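Local coordinates for annexin B22 (Schistosoma mansoni, PDB 4MDU), which binds acidic phospholipid membranes in a calcium-dependent manner, aggregates liposomes when calcium is present, and takes part in worm reproduction and host-parasite interaction, at residues B[43-48]-B[57-62]; B[296-301]-B[313-318]. All coordinates share one frame; numbering follows the deposited sequence.

Contact 1. Residues B[43-48]-B[57-62]; sequences ERLHRS and LAIINI
Ile62 reaches from helix 56-63 to helix 38-48 and ends between Arg44 and Leu45. From CB its two branches part: CG2 lies anti to the backbone N, while CG1 lies anti to the carbonyl carbon (chi1 -68°) and carries CD1 outward in an extended chain. That methyl does the touching. It meets the CB of Arg44 at 3.7 Å, and on Leu45 it packs against CG and, at 3.8 Å, CD2, the two side chains running slantwise to each other. Isoleucine suits the place because its CG1-CD1 arm is long enough to reach the facing helix, while the branch at CB keeps CG2 near its own backbone. Arg44 offers only the aliphatic base of its side chain here; the guanidinium group goes on to a salt bridge with Asp41, within its own helix, and Arg44 is exposed.

The same CD2 of Leu45 also rests 3.9 Å from Ile59 CA, close to the backbone of the second helix. One turn further on, two small residues, Ser48 and Ala58, face each other with their CA atoms 6.4 Å apart. Ser48 CB touches Ile59 CG1, while its hydroxyl bonds back to Arg44 O at 3.0 Å, tilted 33° from the carbonyl plane and on the opposite face from Ser48 N. Two donors thus grip one carbonyl, and the hydroxyl is satisfied within its own turn although it sits beside a methyl. Ile74 of helix 68-82 packs on both Leu45 and Ile62, and Ile59 touches Met49, a calcium-binding residue of the intervening loop. Such a nearly antiparallel helix pair, joined by a calcium-binding loop, is characteristic of the annexin repeat.

Contact 2. Residues B[296-301]-B[313-318]; sequences EWLHDS and MRLLIT
Leu298 and Leu315 run side by side with their tips heading opposite ways, CD2 of Leu298 lying 3.6 Å from CB of Leu315. The same methyl meets CD1 of Leu316 at 3.5 Å; the flexible apolar end of Leu298 lets one methyl lie between two consecutive residues of the facing helix. With CG anti to its carbonyl carbon (chi1 -71°), Leu315 turns its two methyls to separate parts of Trp297: CD1 comes to the Trp297 CB at 3.9 Å, whereas CD2 sits at the edge of the indole, near its plane and 4.0 Å from CE3. A forked leucine suits this double task.

Behind this layer, Ser301 OG bonds to Leu298 O at 2.6 Å, and Ser301 N uses the same carbonyl, so two donors of Ser301 share it. Further out, Glu133 of helix 128-136 touches Trp297 and Leu315 and also forms a salt bridge with Arg314 NE, while Leu358 of helix 349-358 packs on Leu316.

This roughly antiparallel pair (145°) belongs to the fourth annexin repeat, near calcium-binding Met302. Its two segments share no polar bond with each other; the polar links of Arg314, Glu296 and His299 run to other parts of the fold. Cohesion between the two helices thus rests on apolar burial and close fit.

From the N terminus, helix 38-48 runs into a loop with calcium-binding residues and returns as helix 56-63, where contact 1 closes that connection within the first annexin repeat. Much later, helix 290-301 and helix 311-320 do the same in the fourth repeat, and contact 2 closes their loop. The two closures are in series, neither nested nor crossing. Their centres lie 25 Å apart and they do not touch, yet helix 349-358 of the fourth repeat touches a helix of each pair, meeting Leu316 and also Ile60, which points away from contact 1. Helix 96-106 of the first repeat likewise touches residues of both pairs, joining the chain's first and last repeats.

Contact 1. Residues B[43-48]-B[57-62]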
ATOM      1  N   GLU B  43      38.616 -21.613   7.773  1.00 48.20           N
ATOM      2  CA  GLU B  43      39.912 -21.230   8.326  1.00 55.05           C
ATOM      3  C   GLU B  43      40.103 -19.735   8.201  1.00 52.93           C
ATOM      4  O   GLU B  43      40.423 -19.061   9.176  1.00 48.70           O
ATOM      5  CB  GLU B  43      41.064 -21.943   7.612  1.00 65.39           C
ATOM      6  CG  GLU B  43      41.366 -23.346   8.123  1.00 83.80           C
ATOM      7  CD  GLU B  43      42.711 -23.872   7.632  1.00 98.58           C
ATOM      8  OE1 GLU B  43      43.423 -23.130   6.922  1.00100.68           O
ATOM      9  OE2 GLU B  43      43.059 -25.028   7.961  1.00105.44           O
ATOM     10  N   ARG B  44      39.902 -19.222   6.990  1.00 48.10           N
ATOM     11  CA  ARG B  44      40.097 -17.800   6.723  1.00 50.91           C
ATOM     12  C   ARG B  44      39.203 -16.915   7.586  1.00 40.53           C
ATOM     13  O   ARG B  44      39.661 -15.903   8.129  1.00 42.90           O
ATOM     14  CB  ARG B  44      39.909 -17.484   5.236  1.00 51.37           C
ATOM     15  CG  ARG B  44      40.995 -18.074   4.359  1.00 65.43           C
ATOM     16  CD  ARG B  44      40.922 -17.545   2.934  1.00 74.19           C
ATOM     17  NE  ARG B  44      41.622 -18.414   1.988  1.00 77.65           N
ATOM     18  CZ  ARG B  44      41.019 -19.316   1.219  1.00 78.38           C
ATOM     19  NH1 ARG B  44      39.700 -19.469   1.278  1.00 74.06           N
ATOM     20  NH2 ARG B  44      41.735 -20.065   0.387  1.00 79.87           N
ATOM     21  N   LEU B  45      37.934 -17.290   7.717  1.00 34.54           N
ATOM     22  CA  LEU B  45      37.045 -16.548   8.598  1.00 40.83           C
ATOM     23  C   LEU B  45      37.610 -16.588  10.006  1.00 46.01           C
ATOM     24  O   LEU B  45      37.700 -15.565  10.687  1.00 41.26           O
ATOM     25  CB  LEU B  45      35.626 -17.114   8.562  1.00 42.86           C
ATOM     26  CG  LEU B  45      34.891 -16.860   7.238  1.00 39.00           C
ATOM     27  CD1 LEU B  45      33.594 -17.665   7.135  1.00 38.36           C
ATOM     28  CD2 LEU B  45      34.646 -15.359   7.044  1.00 29.05           C
ATOM     29  N   HIS B  46      38.020 -17.776  10.431  1.00 47.00           N
ATOM     30  CA  HIS B  46      38.548 -17.938  11.777  1.00 56.44           C
ATOM     31  C   HIS B  46      39.721 -16.989  12.050  1.00 56.42           C
ATOM     32  O   HIS B  46      39.742 -16.285  13.063  1.00 58.70           O
ATOM     33  CB  HIS B  46      38.964 -19.386  12.003  1.00 64.35           C
ATOM     34  CG  HIS B  46      39.201 -19.721  13.439  1.00 72.28           C
ATOM     35  ND1 HIS B  46      40.462 -19.781  13.990  1.00 75.36           N
ATOM     36  CD2 HIS B  46      38.336 -20.003  14.441  1.00 80.58           C
ATOM     37  CE1 HIS B  46      40.364 -20.094  15.269  1.00 80.38           C
ATOM     38  NE2 HIS B  46      39.085 -20.234  15.568  1.00 83.67           N
ATOM     39  N   ARG B  47      40.697 -16.975  11.149  1.00 49.65           N
ATOM     40  CA  ARG B  47      41.817 -16.050  11.260  1.00 59.51           C
ATOM     41  C   ARG B  47      41.305 -14.624  11.421  1.00 59.58           C
ATOM     42  O   ARG B  47      41.752 -13.895  12.303  1.00 66.45           O
ATOM     43  CB  ARG B  47      42.726 -16.153  10.030  1.00 70.36           C
ATOM     44  CG  ARG B  47      43.742 -17.295  10.085  1.00 79.59           C
ATOM     45  CD  ARG B  47      44.253 -17.673   8.695  1.00 83.10           C
ATOM     46  NE  ARG B  47      44.660 -16.504   7.920  1.00 86.32           N
ATOM     47  CZ  ARG B  47      44.632 -16.446   6.592  1.00 89.22           C
ATOM     48  NH1 ARG B  47      44.211 -17.493   5.889  1.00 90.79           N
ATOM     49  NH2 ARG B  47      45.019 -15.341   5.966  1.00 87.56           N
ATOM     50  N   SER B  48      40.343 -14.242  10.587  1.00 48.94           N
ATOM     51  CA  SER B  48      39.849 -12.872  10.558  1.00 41.78           C
ATOM     52  C   SER B  48      39.440 -12.344  11.917  1.00 47.27           C
ATOM     53  O   SER B  48      39.502 -11.138  12.162  1.00 49.92           O
ATOM     54  CB  SER B  48      38.687 -12.739   9.584  1.00 46.03           C
ATOM     55  OG  SER B  48      39.141 -12.960   8.261  1.00 57.71           O
ATOM     56  N   LEU B  57      36.810  -6.608   6.015  1.00 40.78           N
ATOM     57  CA  LEU B  57      36.933  -6.847   4.579  1.00 42.44           C
ATOM     58  C   LEU B  57      37.137  -8.323   4.252  1.00 44.12           C
ATOM     59  O   LEU B  57      36.593  -8.830   3.269  1.00 37.41           O
ATOM     60  CB  LEU B  57      38.050  -6.001   3.964  1.00 33.58           C
ATOM     61  CG  LEU B  57      37.768  -4.497   3.951  1.00 43.32           C
ATOM     62  CD1 LEU B  57      38.920  -3.713   3.319  1.00 44.72           C
ATOM     63  CD2 LEU B  57      36.463  -4.200   3.230  1.00 42.07           C
ATOM     64  N   ALA B  58      37.920  -9.009   5.077  1.00 48.70           N
ATOM     65  CA  ALA B  58      38.147 -10.443   4.898  1.00 52.07           C
ATOM     66  C   ALA B  58      36.849 -11.233   5.044  1.00 43.44           C
ATOM     67  O   ALA B  58      36.550 -12.123   4.247  1.00 42.37           O
ATOM     68  CB  ALA B  58      39.181 -10.944   5.897  1.00 58.08           C
ATOM     69  N   ILE B  59      36.088 -10.900   6.079  1.00 36.31           N
ATOM     70  CA  ILE B  59      34.836 -11.565   6.342  1.00 36.94           C
ATOM     71  C   ILE B  59      33.868 -11.329   5.183  1.00 37.00           C
ATOM     72  O   ILE B  59      33.267 -12.271   4.661  1.00 34.01           O
ATOM     73  CB  ILE B  59      34.205 -11.065   7.662  1.00 37.64           C
ATOM     74  CG1 ILE B  59      35.133 -11.357   8.840  1.00 42.56           C
ATOM     75  CG2 ILE B  59      32.836 -11.707   7.892  1.00 33.11           C
ATOM     76  CD1 ILE B  59      34.464 -11.197  10.208  1.00 40.16           C
ATOM     77  N   ILE B  60      33.724 -10.068   4.784  1.00 32.53           N
ATOM     78  CA  ILE B  60      32.746  -9.702   3.767  1.00 36.37           C
ATOM     79  C   ILE B  60      33.090 -10.336   2.433  1.00 35.33           C
ATOM     80  O   ILE B  60      32.212 -10.826   1.726  1.00 34.73           O
ATOM     81  CB  ILE B  60      32.652  -8.174   3.574  1.00 40.26           C
ATOM     82  CG1 ILE B  60      31.865  -7.540   4.714  1.00 36.58           C
ATOM     83  CG2 ILE B  60      31.965  -7.854   2.256  1.00 41.70           C
ATOM     84  CD1 ILE B  60      32.295  -6.131   5.048  1.00 26.85           C
ATOM     85  N   ASN B  61      34.376 -10.332   2.099  1.00 34.18           N
ATOM     86  CA  ASN B  61      34.819 -10.807   0.790  1.00 38.35           C
ATOM     87  C   ASN B  61      34.700 -12.315   0.627  1.00 39.36           C
ATOM     88  O   ASN B  61      34.933 -12.849  -0.459  1.00 34.35           O
ATOM     89  CB  ASN B  61      36.247 -10.336   0.476  1.00 38.57           C
ATOM     90  CG  ASN B  61      36.315  -8.850   0.176  1.00 42.88           C
ATOM     91  OD1 ASN B  61      35.305  -8.228  -0.159  1.00 46.59           O
ATOM     92  ND2 ASN B  61      37.506  -8.270   0.295  1.00 47.06           N
ATOM     93  N   ILE B  62      34.341 -12.998   1.710  1.00 41.82           N
ATOM     94  CA  ILE B  62      34.049 -14.422   1.640  1.00 36.51           C
ATOM     95  C   ILE B  62      32.529 -14.612   1.617  1.00 37.42           C
ATOM     96  O   ILE B  62      31.953 -14.999   0.596  1.00 39.11           O
ATOM     97  CB  ILE B  62      34.653 -15.178   2.841  1.00 34.93           C
ATOM     98  CG1 ILE B  62      36.178 -15.174   2.781  1.00 40.95           C
ATOM     99  CG2 ILE B  62      34.164 -16.614   2.890  1.00 32.17           C
ATOM    100  CD1 ILE B  62      36.800 -15.938   3.941  1.00 45.80           C
TER

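Contact 2. Residues B[296-301]-B[313-318]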
ATOM      1  N   GLU B 296      12.344  -2.003  -9.232  1.00 33.07           N
ATOM      2  CA  GLU B 296      11.439  -1.068  -8.560  1.00 31.08           C
ATOM      3  C   GLU B 296      11.301  -1.393  -7.080  1.00 32.35           C
ATOM      4  O   GLU B 296      11.246  -0.499  -6.244  1.00 28.04           O
ATOM      5  CB  GLU B 296      10.058  -1.064  -9.221  1.00 29.34           C
ATOM      6  CG  GLU B 296      10.105  -0.688 -10.677  1.00 37.29           C
ATOM      7  CD  GLU B 296       8.798  -0.961 -11.377  1.00 43.10           C
ATOM      8  OE1 GLU B 296       7.772  -1.102 -10.674  1.00 41.59           O
ATOM      9  OE2 GLU B 296       8.803  -1.042 -12.627  1.00 37.98           O
ATOM     10  N   TRP B 297      11.239  -2.677  -6.755  1.00 24.58           N
ATOM     11  CA  TRP B 297      11.204  -3.068  -5.355  1.00 28.43           C
ATOM     12  C   TRP B 297      12.437  -2.550  -4.620  1.00 26.23           C
ATOM     13  O   TRP B 297      12.342  -2.012  -3.521  1.00 22.79           O
ATOM     14  CB  TRP B 297      11.147  -4.588  -5.219  1.00 21.96           C
ATOM     15  CG  TRP B 297       9.817  -5.199  -5.512  1.00 28.28           C
ATOM     16  CD1 TRP B 297       8.666  -4.553  -5.869  1.00 28.34           C
ATOM     17  CD2 TRP B 297       9.492  -6.599  -5.457  1.00 25.62           C
ATOM     18  NE1 TRP B 297       7.649  -5.469  -6.061  1.00 27.99           N
ATOM     19  CE2 TRP B 297       8.125  -6.727  -5.801  1.00 24.43           C
ATOM     20  CE3 TRP B 297      10.229  -7.754  -5.154  1.00 19.68           C
ATOM     21  CZ2 TRP B 297       7.473  -7.961  -5.843  1.00 24.54           C
ATOM     22  CZ3 TRP B 297       9.579  -8.986  -5.182  1.00 25.02           C
ATOM     23  CH2 TRP B 297       8.211  -9.077  -5.530  1.00 22.24           C
ATOM     24  N   LEU B 298      13.601  -2.755  -5.222  1.00 28.96           N
ATOM     25  CA  LEU B 298      14.839  -2.274  -4.638  1.00 32.42           C
ATOM     26  C   LEU B 298      14.799  -0.744  -4.464  1.00 34.95           C
ATOM     27  O   LEU B 298      15.118  -0.227  -3.395  1.00 31.66           O
ATOM     28  CB  LEU B 298      16.019  -2.730  -5.496  1.00 29.16           C
ATOM     29  CG  LEU B 298      16.377  -4.209  -5.325  1.00 25.84           C
ATOM     30  CD1 LEU B 298      17.250  -4.716  -6.460  1.00 21.11           C
ATOM     31  CD2 LEU B 298      17.073  -4.405  -3.980  1.00 23.04           C
ATOM     32  N   HIS B 299      14.369  -0.036  -5.506  1.00 38.09           N
ATOM     33  CA  HIS B 299      14.219   1.422  -5.454  1.00 32.78           C
ATOM     34  C   HIS B 299      13.336   1.848  -4.280  1.00 34.70           C
ATOM     35  O   HIS B 299      13.685   2.745  -3.515  1.00 24.54           O
ATOM     36  CB  HIS B 299      13.624   1.944  -6.772  1.00 28.03           C
ATOM     37  CG  HIS B 299      13.564   3.435  -6.860  1.00 39.51           C
ATOM     38  ND1 HIS B 299      14.669   4.207  -7.158  1.00 45.96           N
ATOM     39  CD2 HIS B 299      12.538   4.299  -6.682  1.00 38.86           C
ATOM     40  CE1 HIS B 299      14.324   5.481  -7.164  1.00 39.87           C
ATOM     41  NE2 HIS B 299      13.036   5.565  -6.875  1.00 44.91           N
ATOM     42  N   ASP B 300      12.189   1.194  -4.124  1.00 26.72           N
ATOM     43  CA  ASP B 300      11.279   1.604  -3.070  1.00 32.14           C
ATOM     44  C   ASP B 300      11.812   1.217  -1.697  1.00 29.63           C
ATOM     45  O   ASP B 300      11.411   1.785  -0.688  1.00 33.71           O
ATOM     46  CB  ASP B 300       9.878   1.055  -3.328  1.00 38.95           C
ATOM     47  CG  ASP B 300       9.292   1.600  -4.610  1.00 51.85           C
ATOM     48  OD1 ASP B 300       9.893   2.554  -5.154  1.00 53.33           O
ATOM     49  OD2 ASP B 300       8.256   1.087  -5.084  1.00 60.71           O
ATOM     50  N   SER B 301      12.753   0.280  -1.667  1.00 24.45           N
ATOM     51  CA  SER B 301      13.287  -0.185  -0.395  1.00 30.70           C
ATOM     52  C   SER B 301      14.349   0.780   0.119  1.00 32.26           C
ATOM     53  O   SER B 301      14.750   0.708   1.277  1.00 27.56           O
ATOM     54  CB  SER B 301      13.909  -1.570  -0.554  1.00 40.73           C
ATOM     55  OG  SER B 301      15.228  -1.461  -1.069  1.00 41.59           O
ATOM     56  N   MET B 313      18.445  -5.384   1.963  1.00 24.80           N
ATOM     57  CA  MET B 313      19.408  -6.468   2.134  1.00 20.67           C
ATOM     58  C   MET B 313      18.776  -7.850   1.828  1.00 26.74           C
ATOM     59  O   MET B 313      19.443  -8.718   1.268  1.00 22.53           O
ATOM     60  CB  MET B 313      20.104  -6.409   3.520  1.00 15.48           C
ATOM     61  CG  MET B 313      19.258  -6.806   4.725  1.00 26.89           C
ATOM     62  SD  MET B 313      20.171  -6.808   6.302  1.00 35.71           S
ATOM     63  CE  MET B 313      19.685  -5.218   6.939  1.00 31.24           C
ATOM     64  N   ARG B 314      17.497  -8.045   2.164  1.00 24.98           N
ATOM     65  CA  ARG B 314      16.834  -9.315   1.826  1.00 24.37           C
ATOM     66  C   ARG B 314      16.850  -9.538   0.315  1.00 19.25           C
ATOM     67  O   ARG B 314      17.269 -10.590  -0.170  1.00 18.96           O
ATOM     68  CB  ARG B 314      15.401  -9.360   2.348  1.00 19.36           C
ATOM     69  CG  ARG B 314      14.643 -10.646   1.919  1.00 28.45           C
ATOM     70  CD  ARG B 314      13.294 -10.804   2.635  1.00 18.87           C
ATOM     71  NE  ARG B 314      12.430  -9.646   2.448  1.00 23.35           N
ATOM     72  CZ  ARG B 314      12.144  -8.757   3.396  1.00 30.20           C
ATOM     73  NH1 ARG B 314      12.622  -8.905   4.629  1.00 26.94           N
ATOM     74  NH2 ARG B 314      11.367  -7.721   3.116  1.00 31.27           N
ATOM     75  N   LEU B 315      16.446  -8.517  -0.431  1.00 26.65           N
ATOM     76  CA  LEU B 315      16.398  -8.617  -1.883  1.00 25.97           C
ATOM     77  C   LEU B 315      17.765  -8.887  -2.496  1.00 30.06           C
ATOM     78  O   LEU B 315      17.915  -9.797  -3.320  1.00 29.41           O
ATOM     79  CB  LEU B 315      15.751  -7.377  -2.486  1.00 18.63           C
ATOM     80  CG  LEU B 315      14.246  -7.347  -2.205  1.00 25.31           C
ATOM     81  CD1 LEU B 315      13.676  -6.008  -2.563  1.00 24.47           C
ATOM     82  CD2 LEU B 315      13.485  -8.509  -2.935  1.00 23.14           C
ATOM     83  N   LEU B 316      18.762  -8.115  -2.075  1.00 21.82           N
ATOM     84  CA  LEU B 316      20.134  -8.292  -2.554  1.00 22.70           C
ATOM     85  C   LEU B 316      20.682  -9.696  -2.261  1.00 25.77           C
ATOM     86  O   LEU B 316      21.213 -10.372  -3.147  1.00 26.16           O
ATOM     87  CB  LEU B 316      21.032  -7.229  -1.921  1.00 31.70           C
ATOM     88  CG  LEU B 316      21.326  -6.000  -2.794  1.00 40.04           C
ATOM     89  CD1 LEU B 316      20.306  -5.851  -3.929  1.00 31.03           C
ATOM     90  CD2 LEU B 316      21.436  -4.734  -1.955  1.00 34.69           C
ATOM     91  N   ILE B 317      20.577 -10.116  -1.008  1.00 24.92           N
ATOM     92  CA  ILE B 317      21.027 -11.441  -0.601  1.00 30.21           C
ATOM     93  C   ILE B 317      20.382 -12.526  -1.466  1.00 29.11           C
ATOM     94  O   ILE B 317      21.071 -13.376  -2.039  1.00 19.67           O
ATOM     95  CB  ILE B 317      20.697 -11.689   0.895  1.00 28.98           C
ATOM     96  CG1 ILE B 317      21.525 -10.716   1.759  1.00 24.76           C
ATOM     97  CG2 ILE B 317      20.931 -13.154   1.292  1.00 23.18           C
ATOM     98  CD1 ILE B 317      21.112 -10.668   3.203  1.00 20.16           C
ATOM     99  N   THR B 318      19.063 -12.467  -1.596  1.00 27.50           N
ATOM    100  CA  THR B 318      18.337 -13.521  -2.299  1.00 34.17           C
ATOM    101  C   THR B 318      18.550 -13.470  -3.818  1.00 32.55           C
ATOM    102  O   THR B 318      18.809 -14.506  -4.445  1.00 26.02           O
ATOM    103  CB  THR B 318      16.817 -13.536  -1.952  1.00 26.16           C
ATOM    104  OG1 THR B 318      16.266 -12.221  -2.117  1.00 28.02           O
ATOM    105  CG2 THR B 318      16.612 -13.966  -0.514  1.00 23.76           C
TER